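Local coordinates for protein YciF (Escherichia coli, PDB 2GS4) that is a stress protein of rubrerythrin-like, ferritin-clan type that forms a homodimer and probably binds metal within its helical bundle, its precise function being unsettled, at residues H111-I114 with A115-T119; T139-E142 with E143-T146. All coordinates share one frame; numbering follows the deposited sequence.

Interaction 1 (H111-I114 with A115-T119); sequences HYEI and ASYGT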
loop_
_atom_site.group_PDB
_atom_site.type_symbol
_atom_site.label_atom_id
_atom_site.label_comp_id
_atom_site.label_asym_id
_atom_site.label_seq_id
_atom_site.Cartn_x
_atom_site.Cartn_y
_atom_site.Cartn_z
ATOM N N HIS A 111 -3.737 2.592 -8.943
ATOM C CA HIS A 111 -3.884 3.706 -8.009
ATOM C C HIS A 111 -2.612 3.737 -7.160
ATOM O O HIS A 111 -2.009 4.794 -6.953
ATOM C CB HIS A 111 -5.120 3.503 -7.122
ATOM C CG HIS A 111 -5.297 4.557 -6.070
ATOM N ND1 HIS A 111 -6.378 5.412 -6.046
ATOM C CD2 HIS A 111 -4.542 4.877 -4.992
ATOM C CE1 HIS A 111 -6.282 6.212 -4.998
ATOM N NE2 HIS A 111 -5.179 5.908 -4.342
ATOM N N TYR A 112 -2.195 2.564 -6.695
ATOM C CA TYR A 112 -0.997 2.444 -5.877
ATOM C C TYR A 112 0.271 2.847 -6.634
ATOM O O TYR A 112 1.081 3.614 -6.133
ATOM C CB TYR A 112 -0.846 1.006 -5.382
ATOM C CG TYR A 112 0.372 0.763 -4.514
ATOM C CD1 TYR A 112 0.364 1.083 -3.158
ATOM C CD2 TYR A 112 1.526 0.190 -5.048
ATOM C CE1 TYR A 112 1.473 0.833 -2.353
ATOM C CE2 TYR A 112 2.640 -0.064 -4.254
ATOM C CZ TYR A 112 2.605 0.257 -2.907
ATOM O OH TYR A 112 3.691 -0.019 -2.108
ATOM N N GLU A 113 0.444 2.331 -7.843
ATOM C CA GLU A 113 1.647 2.650 -8.606
ATOM C C GLU A 113 1.784 4.127 -8.936
ATOM O O GLU A 113 2.852 4.714 -8.755
ATOM C CB GLU A 113 1.693 1.799 -9.870
ATOM C CG GLU A 113 1.900 0.324 -9.560
ATOM C CD GLU A 113 3.350 -0.008 -9.256
ATOM O OE1 GLU A 113 4.127 -0.177 -10.217
ATOM O OE2 GLU A 113 3.716 -0.088 -8.063
ATOM N N ILE A 114 0.697 4.732 -9.402
ATOM C CA ILE A 114 0.695 6.148 -9.734
ATOM C C ILE A 114 1.092 6.996 -8.519
ATOM O O ILE A 114 1.979 7.845 -8.607
ATOM C CB ILE A 114 -0.694 6.553 -10.278
ATOM C CG1 ILE A 114 -0.856 5.966 -11.685
ATOM C CG2 ILE A 114 -0.865 8.063 -10.253
ATOM C CD1 ILE A 114 -2.259 6.047 -12.255
ATOM N N ALA A 115 0.450 6.751 -7.382
ATOM C CA ALA A 115 0.770 7.490 -6.171
ATOM C C ALA A 115 2.233 7.263 -5.777
ATOM O O ALA A 115 2.898 8.191 -5.306
ATOM C CB ALA A 115 -0.169 7.068 -5.032
ATOM N N SER A 116 2.728 6.035 -5.968
ATOM C CA SER A 116 4.116 5.695 -5.637
ATOM C C SER A 116 5.125 6.487 -6.475
ATOM O O SER A 116 6.073 7.064 -5.953
ATOM C CB SER A 116 4.382 4.199 -5.856
ATOM O OG SER A 116 4.018 3.422 -4.730
ATOM N N TYR A 117 4.927 6.492 -7.786
ATOM C CA TYR A 117 5.840 7.203 -8.672
ATOM C C TYR A 117 5.693 8.716 -8.563
ATOM O O TYR A 117 6.646 9.456 -8.806
ATOM C CB TYR A 117 5.643 6.717 -10.115
ATOM C CG TYR A 117 6.393 5.426 -10.384
ATOM C CD1 TYR A 117 7.761 5.438 -10.652
ATOM C CD2 TYR A 117 5.740 4.194 -10.343
ATOM C CE1 TYR A 117 8.463 4.255 -10.878
ATOM C CE2 TYR A 117 6.433 3.005 -10.564
ATOM C CZ TYR A 117 7.792 3.044 -10.834
ATOM O OH TYR A 117 8.478 1.877 -11.075
ATOM N N GLY A 118 4.499 9.177 -8.205
ATOM C CA GLY A 118 4.298 10.604 -8.046
ATOM C C GLY A 118 5.185 11.034 -6.891
ATOM O O GLY A 118 5.910 12.024 -6.977
ATOM N N THR A 119 5.147 10.253 -5.816
ATOM C CA THR A 119 5.942 10.514 -4.620
ATOM C C THR A 119 7.449 10.429 -4.907
ATOM O O THR A 119 8.205 11.320 -4.529
ATOM C CB THR A 119 5.562 9.516 -3.486
ATOM O OG1 THR A 119 4.201 9.740 -3.090
ATOM C CG2 THR A 119 6.472 9.695 -2.281
HETATM O O HOH W 1 5.335 0.970 -5.893
#
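Tyr112 and Ser116, one helical turn apart, are brought together by their first torsions: the tyrosine CG stands anti to the backbone N (chi1 -180°), while the serine OG stands beside its own N (chi1 -85°) and leans back over the ring. OG settles above one face of Tyr112, offset toward the rim, with CE2 the nearest ring atom at 3.8 Å. The main chain ties the same pair, Ser116 N donating to Tyr112 O over 2.9 Å.

In Glu113 a bend at chi2 (-79°) turns the carboxylate forward, toward the C-terminal end of the helix, beside Tyr117, the two side chains pointing the same way. Here carboxylate and ring stand almost perpendicular, and OE1 lies in the ring plane at its edge, 3.9 Å from Tyr117 CE2. The other oxygen, OE2, accepts a hydrogen bond from a water whose oxygen is 2.9 Å away, and that water also bonds Ser116 OG at 3.0 Å, so a bridge joins the serine to the carboxylate. Beyond the ring, Tyr117 OH is hydrogen-bonded to Glu21 of helix 6-33, whose carboxylate also lies close to that of Glu113.

Thr119 shows a further use of the helical turn: its OG1 bonds Ala115 O at 3.0 Å, reaching that oxygen from the face opposite to Thr119 N. This is the i to i+4 pattern of a regular alpha-helix, seen here in helix 95-126 of a ferritin-like bundle, where successive side chains are shared between neighbouring helices and the second subunit.

Interaction 2 (T139-E142 with E143-T146); sequences TLEE and EKAT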
loop_
_atom_site.group_PDB
_atom_site.type_symbol
_atom_site.label_atom_id
_atom_site.label_comp_id
_atom_site.label_asym_id
_atom_site.label_seq_id
_atom_site.Cartn_x
_atom_site.Cartn_y
_atom_site.Cartn_z
ATOM N N THR A 139 7.752 6.906 -15.994
ATOM C CA THR A 139 7.001 5.745 -15.558
ATOM C C THR A 139 5.640 6.220 -15.073
ATOM O O THR A 139 4.614 5.620 -15.393
ATOM C CB THR A 139 7.721 4.992 -14.442
ATOM O OG1 THR A 139 8.930 4.425 -14.960
ATOM C CG2 THR A 139 6.842 3.864 -13.914
ATOM N N LEU A 140 5.630 7.319 -14.326
ATOM C CA LEU A 140 4.377 7.864 -13.827
ATOM C C LEU A 140 3.376 8.010 -14.968
ATOM O O LEU A 140 2.249 7.543 -14.873
ATOM C CB LEU A 140 4.594 9.228 -13.176
ATOM C CG LEU A 140 3.299 9.940 -12.776
ATOM C CD1 LEU A 140 2.536 9.086 -11.769
ATOM C CD2 LEU A 140 3.611 11.304 -12.195
ATOM N N GLU A 141 3.799 8.639 -16.058
ATOM C CA GLU A 141 2.904 8.844 -17.191
ATOM C C GLU A 141 2.449 7.546 -17.860
ATOM O O GLU A 141 1.312 7.457 -18.326
ATOM C CB GLU A 141 3.556 9.777 -18.220
ATOM C CG GLU A 141 3.954 11.128 -17.634
ATOM C CD GLU A 141 2.802 11.830 -16.927
ATOM O OE1 GLU A 141 3.073 12.587 -15.971
ATOM O OE2 GLU A 141 1.633 11.634 -17.330
ATOM N N GLU A 142 3.320 6.539 -17.916
ATOM C CA GLU A 142 2.938 5.270 -18.531
ATOM C C GLU A 142 1.856 4.600 -17.694
ATOM O O GLU A 142 0.909 4.026 -18.228
ATOM C CB GLU A 142 4.146 4.335 -18.659
ATOM C CG GLU A 142 5.153 4.756 -19.728
ATOM C CD GLU A 142 6.339 3.812 -19.799
ATOM O OE1 GLU A 142 6.599 3.095 -18.806
ATOM O OE2 GLU A 142 7.021 3.795 -20.843
ATOM N N GLU A 143 2.004 4.671 -16.376
ATOM C CA GLU A 143 1.027 4.069 -15.478
ATOM C C GLU A 143 -0.307 4.792 -15.589
ATOM O O GLU A 143 -1.369 4.170 -15.494
ATOM C CB GLU A 143 1.539 4.102 -14.041
ATOM C CG GLU A 143 2.717 3.162 -13.811
ATOM C CD GLU A 143 2.426 1.746 -14.277
ATOM O OE1 GLU A 143 2.881 1.372 -15.378
ATOM O OE2 GLU A 143 1.726 1.014 -13.548
ATOM N N LYS A 144 -0.256 6.102 -15.791
ATOM C CA LYS A 144 -1.484 6.866 -15.956
ATOM C C LYS A 144 -2.158 6.429 -17.259
ATOM O O LYS A 144 -3.369 6.216 -17.294
ATOM C CB LYS A 144 -1.190 8.370 -15.960
ATOM C CG LYS A 144 -0.962 8.958 -14.554
ATOM C CD LYS A 144 -0.686 10.466 -14.599
ATOM C CE LYS A 144 -0.431 11.031 -13.203
ATOM N NZ LYS A 144 -0.044 12.473 -13.252
ATOM N N ALA A 145 -1.375 6.262 -18.323
ATOM C CA ALA A 145 -1.951 5.829 -19.594
ATOM C C ALA A 145 -2.482 4.403 -19.466
ATOM O O ALA A 145 -3.516 4.058 -20.046
ATOM C CB ALA A 145 -0.918 5.908 -20.711
ATOM N N THR A 146 -1.774 3.569 -18.712
ATOM C CA THR A 146 -2.218 2.197 -18.524
ATOM C C THR A 146 -3.555 2.233 -17.782
ATOM O O THR A 146 -4.478 1.497 -18.112
ATOM C CB THR A 146 -1.168 1.369 -17.734
ATOM O OG1 THR A 146 0.013 1.218 -18.534
ATOM C CG2 THR A 146 -1.707 -0.006 -17.370
#
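Leu140 and Lys144 show how a long basic side chain can run back over the preceding turn of its own helix. From CB, which lies 3.6 Å from Glu141 O, the lysine places CG anti to its carbonyl carbon (chi1 -79°), and this methylene passes Leu140 O at 3.5 Å. The rest of the chain is fully extended. CD comes alongside the carboxylate of Glu141, 3.8 Å from OE2, and CE reaches the leucine, with CD1 of Leu140 at 3.8 Å and CG scarcely farther. At the tip, NZ lies 4.0 Å from Leu140 CD2 and 4.1 Å from Glu141 OE1, the latter too long for a salt bridge, although the opposite charges probably still attract. The aliphatic stem thus touches a branched hydrocarbon along one flank and an acid along an adjoining one. With an alanine in place of Leu140, CE would lose its hydrocarbon neighbours and the end of the lysine would probably be freer to swing.

On another side of the helix, Thr139 and Glu143 lie side by side, the methyl CG2 of Thr139 resting 4.2 Å from Glu143 CG. The glutamate then bends at chi2, and its OE1 is hydrogen-bonded to Gln54 and His47. Glu142 instead extends, forming a salt bridge with Arg57 and a hydrogen bond with Gln54, while Thr146 OG1 is hydrogen-bonded to Glu50. Backbone bonds of the i to i+4 kind, such as Glu143 N to Thr139 O at 2.9 Å, hold these side chains in step. Helix 130-159 therefore turns Thr139, Glu142, Glu143 and Thr146 to helix 38-63 and meets helix 95-126 through Thr139, Leu140 and Glu143, whereas Glu141, Lys144 and Ala145 are exposed.

Interactions 1 and 2 illustrate how two local helical contacts become one interhelical packing surface. Helices 95-126 and 130-159 are consecutive in the chain, and the centres of the two interactions lie about 10 Å apart. Thr139 CG2 presses on Tyr117 CZ at 3.3 Å, while Leu140 CD1 meets the backbone oxygen Ile114 O at 3.4 Å. Nearby, Ile114 CG1 packs on Glu143 CB at 3.8 Å, and Glu113 CB lies 3.8 Å from Glu143 OE2. The carboxylate of Glu143, already tied to His47, also approaches that of Glu110. Such a cluster of acids and histidine inside the bundle is consistent with the metal site expected of a rubrerythrin relative, although the role of each residue remains an inference.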